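Local coordinates for uncharacterized protein (Cricetid herpesvirus 2, PDB 4ZKQ), which probably acts as a herpesvirus decoy receptor that captures host chemokines, being a chemokine-binding protein of a rodent gammaherpesvirus, at residues D78-A83 against G142-L147; R87-G92 against F137-G142; L22-L27 against L213-Y218. One frame throughout, in Å; residues are numbered along the deposited sequence.

Interaction 1 (D78-A83 against G142-L147)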
loop_
_atom_site.group_PDB
_atom_site.type_symbol
_atom_site.label_atom_id
_atom_site.label_comp_id
_atom_site.label_asym_id
_atom_site.label_seq_id
_atom_site.Cartn_x
_atom_site.Cartn_y
_atom_site.Cartn_z
ATOM N N ASP A 78 -3.169 -0.353 2.407
ATOM C CA ASP A 78 -2.934 -0.893 3.739
ATOM C C ASP A 78 -1.746 -0.246 4.439
ATOM O O ASP A 78 -0.847 0.316 3.807
ATOM C CB ASP A 78 -2.735 -2.401 3.662
ATOM C CG ASP A 78 -3.866 -3.092 2.924
ATOM O OD1 ASP A 78 -5.034 -2.937 3.339
ATOM O OD2 ASP A 78 -3.582 -3.776 1.929
ATOM N N ILE A 79 -1.759 -0.338 5.761
ATOM C CA ILE A 79 -0.654 0.129 6.565
ATOM C C ILE A 79 0.314 -1.026 6.730
ATOM O O ILE A 79 -0.061 -2.094 7.237
ATOM C CB ILE A 79 -1.128 0.641 7.946
ATOM C CG1 ILE A 79 -2.047 1.856 7.780
ATOM C CG2 ILE A 79 0.057 0.978 8.851
ATOM C CD1 ILE A 79 -2.552 2.427 9.088
ATOM N N THR A 80 1.540 -0.840 6.253
ATOM C CA THR A 80 2.616 -1.745 6.648
ATOM C C THR A 80 3.741 -0.909 7.228
ATOM O O THR A 80 4.047 -1.012 8.409
ATOM C CB THR A 80 3.141 -2.609 5.486
ATOM O OG1 THR A 80 2.090 -3.449 4.994
ATOM C CG2 THR A 80 4.286 -3.501 5.973
ATOM N N CYS A 81 4.354 -0.088 6.383
ATOM C CA CYS A 81 5.427 0.813 6.792
ATOM C C CYS A 81 5.160 2.229 6.274
ATOM O O CYS A 81 5.583 2.576 5.176
ATOM C CB CYS A 81 6.776 0.324 6.270
ATOM S SG CYS A 81 8.152 1.367 6.819
ATOM N N PRO A 82 4.461 3.050 7.067
ATOM C CA PRO A 82 4.039 4.383 6.614
ATOM C C PRO A 82 5.163 5.267 6.072
ATOM O O PRO A 82 4.924 5.998 5.108
ATOM C CB PRO A 82 3.432 4.996 7.878
ATOM C CG PRO A 82 2.901 3.816 8.635
ATOM C CD PRO A 82 3.889 2.710 8.384
ATOM N N ALA A 83 6.359 5.189 6.650
ATOM C CA ALA A 83 7.444 6.099 6.287
ATOM C C ALA A 83 8.377 5.530 5.218
ATOM O O ALA A 83 9.166 6.272 4.636
ATOM C CB ALA A 83 8.246 6.468 7.527
ATOM N N GLY A 142 7.537 7.685 -3.551
ATOM C CA GLY A 142 6.995 8.273 -2.343
ATOM C C GLY A 142 6.803 7.242 -1.263
ATOM O O GLY A 142 7.154 6.076 -1.437
ATOM N N THR A 143 6.238 7.671 -0.142
ATOM C CA THR A 143 5.980 6.761 0.959
ATOM C C THR A 143 4.678 6.034 0.717
ATOM O O THR A 143 3.950 6.350 -0.226
ATOM C CB THR A 143 5.897 7.494 2.305
ATOM O OG1 THR A 143 4.700 8.283 2.337
ATOM C CG2 THR A 143 7.105 8.375 2.514
ATOM N N GLU A 144 4.381 5.065 1.582
ATOM C CA GLU A 144 3.125 4.317 1.525
ATOM C C GLU A 144 1.874 5.166 1.541
ATOM O O GLU A 144 0.845 4.766 0.995
ATOM C CB GLU A 144 3.012 3.365 2.707
ATOM C CG GLU A 144 3.831 2.117 2.614
ATOM C CD GLU A 144 3.430 1.127 3.680
ATOM O OE1 GLU A 144 2.556 1.459 4.517
ATOM O OE2 GLU A 144 3.995 0.020 3.685
ATOM N N GLU A 145 1.954 6.310 2.212
ATOM C CA GLU A 145 0.796 7.168 2.425
ATOM C C GLU A 145 0.515 8.087 1.239
ATOM O O GLU A 145 -0.475 8.823 1.232
ATOM C CB GLU A 145 1.008 8.005 3.689
ATOM C CG GLU A 145 1.617 7.216 4.841
ATOM C CD GLU A 145 1.427 7.897 6.178
ATOM O OE1 GLU A 145 2.384 8.535 6.663
ATOM O OE2 GLU A 145 0.317 7.793 6.741
ATOM N N SER A 146 1.376 8.042 0.231
ATOM C CA SER A 146 1.248 8.949 -0.902
ATOM C C SER A 146 0.049 8.616 -1.762
ATOM O O SER A 146 -0.572 7.564 -1.608
ATOM C CB SER A 146 2.519 8.920 -1.754
ATOM O OG SER A 146 3.642 9.244 -0.965
ATOM N N LEU A 147 -0.266 9.533 -2.672
ATOM C CA LEU A 147 -1.468 9.447 -3.478
ATOM C C LEU A 147 -1.169 9.637 -4.951
ATOM O O LEU A 147 -0.197 10.290 -5.324
ATOM C CB LEU A 147 -2.474 10.504 -3.032
ATOM C CG LEU A 147 -2.739 10.598 -1.534
ATOM C CD1 LEU A 147 -3.590 11.820 -1.265
ATOM C CD2 LEU A 147 -3.411 9.332 -1.025
HETATM O O HOH W 1 4.672 8.954 4.925
#

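Interaction 2 (R87-G92 against F137-G142)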
loop_
_atom_site.group_PDB
_atom_site.type_symbol
_atom_site.label_atom_id
_atom_site.label_comp_id
_atom_site.label_asym_id
_atom_site.label_seq_id
_atom_site.Cartn_x
_atom_site.Cartn_y
_atom_site.Cartn_z
ATOM N N ARG A 87 8.441 2.652 -4.930
ATOM C CA ARG A 87 8.188 3.131 -6.281
ATOM C C ARG A 87 6.852 2.597 -6.762
ATOM O O ARG A 87 6.590 1.398 -6.679
ATOM C CB ARG A 87 9.313 2.703 -7.226
ATOM C CG ARG A 87 10.677 3.218 -6.773
ATOM C CD ARG A 87 11.792 2.929 -7.766
ATOM N NE ARG A 87 13.077 3.408 -7.257
ATOM C CZ ARG A 87 13.507 4.662 -7.357
ATOM N NH1 ARG A 87 12.761 5.582 -7.959
ATOM N NH2 ARG A 87 14.688 5.000 -6.853
ATOM N N ALA A 88 6.003 3.498 -7.240
ATOM C CA ALA A 88 4.691 3.118 -7.740
ATOM C C ALA A 88 4.615 3.315 -9.244
ATOM O O ALA A 88 5.156 4.278 -9.778
ATOM C CB ALA A 88 3.605 3.926 -7.052
ATOM N N VAL A 89 3.954 2.385 -9.920
ATOM C CA VAL A 89 3.551 2.588 -11.299
ATOM C C VAL A 89 2.034 2.502 -11.396
ATOM O O VAL A 89 1.423 1.487 -11.039
ATOM C CB VAL A 89 4.191 1.565 -12.259
ATOM C CG1 VAL A 89 3.750 1.831 -13.690
ATOM C CG2 VAL A 89 5.717 1.621 -12.165
ATOM N N LEU A 90 1.450 3.599 -11.865
ATOM C CA LEU A 90 0.038 3.683 -12.220
ATOM C C LEU A 90 -0.143 3.260 -13.673
ATOM O O LEU A 90 0.534 3.775 -14.556
ATOM C CB LEU A 90 -0.469 5.116 -12.005
ATOM C CG LEU A 90 -1.823 5.503 -12.611
ATOM C CD1 LEU A 90 -2.961 4.837 -11.857
ATOM C CD2 LEU A 90 -2.003 7.023 -12.629
ATOM N N VAL A 91 -1.043 2.315 -13.919
ATOM C CA VAL A 91 -1.370 1.895 -15.280
ATOM C C VAL A 91 -2.878 1.864 -15.454
ATOM O O VAL A 91 -3.567 1.102 -14.778
ATOM C CB VAL A 91 -0.803 0.509 -15.606
ATOM C CG1 VAL A 91 -1.083 0.136 -17.063
ATOM C CG2 VAL A 91 0.671 0.463 -15.303
ATOM N N GLY A 92 -3.385 2.694 -16.359
ATOM C CA GLY A 92 -4.817 2.821 -16.555
ATOM C C GLY A 92 -5.235 2.436 -17.951
ATOM O O GLY A 92 -4.470 2.587 -18.906
ATOM N N PHE A 137 0.289 5.406 -18.398
ATOM C CA PHE A 137 1.032 5.120 -17.175
ATOM C C PHE A 137 1.903 6.266 -16.682
ATOM O O PHE A 137 2.216 7.205 -17.421
ATOM C CB PHE A 137 1.897 3.864 -17.369
ATOM C CG PHE A 137 3.035 4.045 -18.339
ATOM C CD1 PHE A 137 2.857 3.797 -19.688
ATOM C CD2 PHE A 137 4.291 4.441 -17.896
ATOM C CE1 PHE A 137 3.906 3.954 -20.584
ATOM C CE2 PHE A 137 5.346 4.600 -18.791
ATOM C CZ PHE A 137 5.144 4.353 -20.135
ATOM N N ALA A 138 2.265 6.185 -15.406
ATOM C CA ALA A 138 3.158 7.153 -14.778
ATOM C C ALA A 138 3.845 6.492 -13.608
ATOM O O ALA A 138 3.263 5.637 -12.941
ATOM C CB ALA A 138 2.402 8.380 -14.318
ATOM N N LYS A 139 5.082 6.902 -13.358
ATOM C CA LYS A 139 5.875 6.350 -12.271
ATOM C C LYS A 139 6.061 7.385 -11.172
ATOM O O LYS A 139 6.314 8.556 -11.454
ATOM C CB LYS A 139 7.227 5.875 -12.808
ATOM C CG LYS A 139 8.117 5.239 -11.771
ATOM C CD LYS A 139 9.312 4.583 -12.444
ATOM C CE LYS A 139 10.370 4.180 -11.438
ATOM N NZ LYS A 139 11.643 3.819 -12.111
ATOM N N PHE A 140 5.927 6.946 -9.923
ATOM C CA PHE A 140 6.022 7.834 -8.766
ATOM C C PHE A 140 7.013 7.280 -7.763
ATOM O O PHE A 140 7.290 6.086 -7.747
ATOM C CB PHE A 140 4.662 8.008 -8.079
ATOM C CG PHE A 140 3.564 8.428 -9.006
ATOM C CD1 PHE A 140 3.625 9.650 -9.651
ATOM C CD2 PHE A 140 2.463 7.611 -9.225
ATOM C CE1 PHE A 140 2.622 10.048 -10.511
ATOM C CE2 PHE A 140 1.451 8.009 -10.086
ATOM C CZ PHE A 140 1.531 9.232 -10.725
ATOM N N LEU A 141 7.517 8.159 -6.907
ATOM C CA LEU A 141 8.389 7.768 -5.814
ATOM C C LEU A 141 7.886 8.458 -4.565
ATOM O O LEU A 141 7.807 9.677 -4.524
ATOM C CB LEU A 141 9.833 8.159 -6.104
ATOM C CG LEU A 141 10.842 8.045 -4.962
ATOM C CD1 LEU A 141 11.046 6.607 -4.547
ATOM C CD2 LEU A 141 12.157 8.658 -5.408
ATOM N N GLY A 142 7.537 7.685 -3.551
ATOM C CA GLY A 142 6.995 8.273 -2.343
ATOM C C GLY A 142 6.803 7.242 -1.263
ATOM O O GLY A 142 7.154 6.076 -1.437
HETATM O O HOH W 2 10.026 5.806 -8.633
#

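Interaction 3 (L22-L27 against L213-Y218)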
loop_
_atom_site.group_PDB
_atom_site.type_symbol
_atom_site.label_atom_id
_atom_site.label_comp_id
_atom_site.label_asym_id
_atom_site.label_seq_id
_atom_site.Cartn_x
_atom_site.Cartn_y
_atom_site.Cartn_z
ATOM N N LEU A 22 -13.702 -3.253 0.158
ATOM C CA LEU A 22 -12.474 -3.697 -0.490
ATOM C C LEU A 22 -12.142 -5.105 -0.043
ATOM O O LEU A 22 -12.440 -5.481 1.088
ATOM C CB LEU A 22 -11.293 -2.776 -0.157
ATOM C CG LEU A 22 -11.455 -1.277 -0.406
ATOM C CD1 LEU A 22 -10.234 -0.546 0.107
ATOM C CD2 LEU A 22 -11.671 -0.974 -1.876
ATOM N N THR A 23 -11.517 -5.877 -0.926
ATOM C CA THR A 23 -11.024 -7.201 -0.564
ATOM C C THR A 23 -9.646 -7.388 -1.170
ATOM O O THR A 23 -9.236 -6.630 -2.054
ATOM C CB THR A 23 -11.964 -8.333 -1.049
ATOM O OG1 THR A 23 -12.061 -8.305 -2.475
ATOM C CG2 THR A 23 -13.361 -8.187 -0.447
ATOM N N GLN A 24 -8.929 -8.401 -0.704
ATOM C CA GLN A 24 -7.603 -8.664 -1.240
ATOM C C GLN A 24 -7.353 -10.145 -1.475
ATOM O O GLN A 24 -7.907 -10.998 -0.777
ATOM C CB GLN A 24 -6.535 -8.092 -0.307
ATOM C CG GLN A 24 -6.503 -8.713 1.090
ATOM C CD GLN A 24 -5.353 -8.196 1.925
ATOM O OE1 GLN A 24 -5.083 -6.999 1.952
ATOM N NE2 GLN A 24 -4.659 -9.101 2.607
ATOM N N ASP A 25 -6.550 -10.422 -2.498
ATOM C CA ASP A 25 -5.967 -11.739 -2.735
ATOM C C ASP A 25 -4.476 -11.669 -2.485
ATOM O O ASP A 25 -3.830 -10.696 -2.890
ATOM C CB ASP A 25 -6.184 -12.211 -4.174
ATOM C CG ASP A 25 -7.640 -12.489 -4.495
ATOM O OD1 ASP A 25 -8.416 -12.780 -3.564
ATOM O OD2 ASP A 25 -7.996 -12.422 -5.689
ATOM N N ILE A 26 -3.921 -12.697 -1.849
ATOM C CA ILE A 26 -2.478 -12.913 -1.892
ATOM C C ILE A 26 -2.175 -13.740 -3.136
ATOM O O ILE A 26 -2.824 -14.753 -3.389
ATOM C CB ILE A 26 -1.948 -13.644 -0.645
ATOM C CG1 ILE A 26 -2.509 -13.006 0.625
ATOM C CG2 ILE A 26 -0.411 -13.653 -0.636
ATOM C CD1 ILE A 26 -2.218 -11.521 0.746
ATOM N N LEU A 27 -1.195 -13.306 -3.914
ATOM C CA LEU A 27 -0.897 -13.964 -5.178
ATOM C C LEU A 27 0.347 -14.825 -5.022
ATOM O O LEU A 27 1.065 -14.723 -4.028
ATOM C CB LEU A 27 -0.715 -12.927 -6.289
ATOM C CG LEU A 27 -1.932 -12.010 -6.489
ATOM C CD1 LEU A 27 -1.603 -10.811 -7.383
ATOM C CD2 LEU A 27 -3.123 -12.766 -7.052
ATOM N N LEU A 213 -11.388 4.454 3.236
ATOM C CA LEU A 213 -11.057 3.138 2.709
ATOM C C LEU A 213 -11.523 2.088 3.701
ATOM O O LEU A 213 -11.111 2.108 4.857
ATOM C CB LEU A 213 -9.550 3.016 2.467
ATOM C CG LEU A 213 -8.926 4.058 1.535
ATOM C CD1 LEU A 213 -7.405 3.975 1.564
ATOM C CD2 LEU A 213 -9.441 3.891 0.118
ATOM N N SER A 214 -12.380 1.176 3.254
ATOM C CA SER A 214 -12.906 0.131 4.126
ATOM C C SER A 214 -12.701 -1.230 3.484
ATOM O O SER A 214 -13.226 -1.488 2.408
ATOM C CB SER A 214 -14.394 0.356 4.408
ATOM O OG SER A 214 -14.633 1.679 4.854
ATOM N N LYS A 215 -11.927 -2.083 4.150
ATOM C CA LYS A 215 -11.625 -3.412 3.656
ATOM C C LYS A 215 -12.186 -4.478 4.581
ATOM O O LYS A 215 -12.009 -4.420 5.802
ATOM C CB LYS A 215 -10.114 -3.609 3.508
ATOM C CG LYS A 215 -9.712 -5.063 3.225
ATOM C CD LYS A 215 -8.209 -5.193 2.965
ATOM C CE LYS A 215 -7.809 -4.650 1.592
ATOM N NZ LYS A 215 -6.321 -4.610 1.408
ATOM N N LYS A 216 -12.842 -5.469 3.994
ATOM C CA LYS A 216 -13.294 -6.613 4.770
ATOM C C LYS A 216 -12.133 -7.581 4.957
ATOM O O LYS A 216 -11.749 -8.318 4.048
ATOM C CB LYS A 216 -14.476 -7.320 4.111
ATOM C CG LYS A 216 -14.965 -8.524 4.928
ATOM C CD LYS A 216 -16.224 -9.150 4.355
ATOM C CE LYS A 216 -16.679 -10.347 5.181
ATOM N NZ LYS A 216 -17.763 -11.108 4.494
ATOM N N ILE A 217 -11.576 -7.558 6.157
ATOM C CA ILE A 217 -10.463 -8.424 6.510
ATOM C C ILE A 217 -10.427 -8.468 8.028
ATOM O O ILE A 217 -10.603 -7.443 8.688
ATOM C CB ILE A 217 -9.126 -7.911 5.920
ATOM C CG1 ILE A 217 -7.988 -8.911 6.166
ATOM C CG2 ILE A 217 -8.776 -6.546 6.487
ATOM C CD1 ILE A 217 -6.788 -8.693 5.260
ATOM N N TYR A 218 -10.248 -9.653 8.590
ATOM C CA TYR A 218 -10.188 -9.765 10.039
ATOM C C TYR A 218 -8.763 -9.467 10.476
ATOM O O TYR A 218 -7.852 -10.265 10.244
ATOM C CB TYR A 218 -10.635 -11.143 10.535
ATOM C CG TYR A 218 -10.992 -11.101 12.005
ATOM C CD1 TYR A 218 -10.003 -11.130 12.982
ATOM C CD2 TYR A 218 -12.316 -10.986 12.417
ATOM C CE1 TYR A 218 -10.320 -11.070 14.329
ATOM C CE2 TYR A 218 -12.642 -10.926 13.763
ATOM C CZ TYR A 218 -11.639 -10.968 14.713
ATOM O OH TYR A 218 -11.952 -10.910 16.053
HETATM O O HOH W 3 -9.838 -9.116 2.011
#

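Interaction 1 (D78-A83 against G142-L147)
Glu-144 projects its carboxylate into the loop between strands 68-74 and 85-94, where the N-H groups of Thr-80 and Cys-81, consecutive in the chain, receive it. The acid is the second residue of a type I beta turn, Thr-143 to Ser-146, that leads out of strand 132-143, so the contact joins that loop to this turn. Its two oxygens share the work. OE1 takes Thr-80 N through its syn lone pair at 3.1 Å, in a nearly straight bond of 167°, while OE2 takes Cys-81 N at 2.7 Å, with the nitrogen 42° out of the carboxylate plane. With both oxygens engaged, rotation about the last torsion of the glutamate, whose chain is extended beyond CG, is restricted. Thr-80 CB lies 3.3 Å from Glu-144 OE2, where the two side chains cross obliquely; the hydroxyl of Thr-80 bonds instead to Lys-382. Cys-81 also carries a disulfide to Cys-84, which probably restrains the loop. Next along the turn, Glu-145 lays its chain against the proline, with OE1 3.9 Å from Pro-82 CB. A water closes this side, its oxygen accepting the proton of Thr-143 OG1 at 2.7 Å. The same water O donates to Pro-82 O at 3.0 Å and to Glu-145 OE1 at 2.9 Å.

Interaction 2 (R87-G92 against F137-G142)
Strands 85-94 and 132-143 run antiparallel as neighbours in a mixed beta sheet, the short segments 87-92 and 137-142 lying at 156° with their axes 4.6 Å apart at closest. Ala-88 with Phe-140 and Leu-90 with Ala-138 are the hydrogen-bonded pairs. In the first, Ala-88 N reaches Phe-140 O at 2.9 Å and Phe-140 N reaches Ala-88 O at 2.8 Å; Leu-90 and Ala-138 repeat this reciprocal pattern. Between and beyond them stand the non-hydrogen-bonded pairs Arg-87 with Leu-141, Val-89 with Lys-139 and Val-91 with Phe-137.

Side chains sort by sheet face. Ala-88, Leu-90, Ala-138 and Phe-140 share one face, where Leu-90 CB packs 4.0 Å from CE2 of the Phe-140 ring. Leu-90 and Ala-138 also touch Val-109 of strand 108-111, which belongs to a separate four-stranded sheet, consistent with the two layers of a beta sandwich. On the other face, Phe-137 CB sits 4.2 Å from Val-91 CG2. With CG between its own backbone N and carbonyl carbon (chi1 68°), the Phe-137 ring leads away from strand 85-94 and meets Gln-120 and Val-122 of strand 117-125. Farther along, the extended chain of Arg-87 crosses both Lys-139 and Leu-141. Leu-141 CD1 lies 4.0 Å from Arg-87 NH1, over one guanidinium face and displaced toward the rim. At the edge of that group, in its plane, a water accepts from Arg-87 NH1 at 2.8 Å and donates to Phe-140 O at 2.9 Å.

Interaction 3 (L22-L27 against L213-Y218)
A single backbone bridge, Leu-22 with Lys-215, joins the chain next to the N-terminal edge strand 23-26 to the long strand 206-223, and so links two beta sheets. Leu-22 is gripped twice: its N donates to Ser-214 O at 2.9 Å and its O accepts from Lys-216 N, also at 2.9 Å, so the two bonds bracket Lys-215. The Leu-22 side chain points toward the partner strand and packs at the bridge itself, with CG 3.3 Å from Ser-214 O and CD1 4.3 Å from Leu-213 CB. The segments then part, since strand 23-26 and strand 213-218 make an angle of 53° and their axes come no closer than 6.6 Å. This divergence fits a bridge of one residue pair rather than a continued ladder.

Other side chains span the widening gap. Lys-215 and Gln-24 cross at about a right angle, and Lys-215 NZ donates to Gln-24 OE1 at 2.7 Å, in the amide plane and on a lone pair. The lysine chain bends at chi3 (-74°), which turns CE out of line with the preceding extended stretch. Its ammonium also forms a salt bridge with Asp-78 and bonds to Thr-56. The other end of the Gln-24 amide meets a methyl group, Ile-217 CD1, at 3.4 Å from NE2, while NE2 itself bonds to Ser-385 O and Glu-384. A water that accepts from Gln-24 N at 3.0 Å lies within bonding distance of Lys-216 O.

Strand 23-26 pairs with strand 54-59 through backbone bonds of Thr-23 with Tyr-57 and Asp-25 with Ile-55, whereas Leu-213 is bonded with Arg-236 of the adjacent antiparallel strand 233-244.

How the interactions relate
From the N terminus, the chain enters interaction 3 first; 185 residues separate 22-27 from 213-218, which close the widest loop. Inside it, 78-83 meets 142-147 in interaction 1, joining the loop between strands 68-74 and 85-94 to the end of strand 132-143. Nested within this second loop, interaction 2 pairs strands 85-94 and 132-143, so none of the three cross. Interactions 1 and 2 share Gly-142, with centres about 14 Å apart. Interactions 1 and 3 touch directly through the salt bridge between Asp-78 and Lys-215. Interactions 2 and 3 stay about 13 Å apart at nearest atoms, although all three reach the same seven-stranded sheet; interaction 3 ties it to strand 206-223.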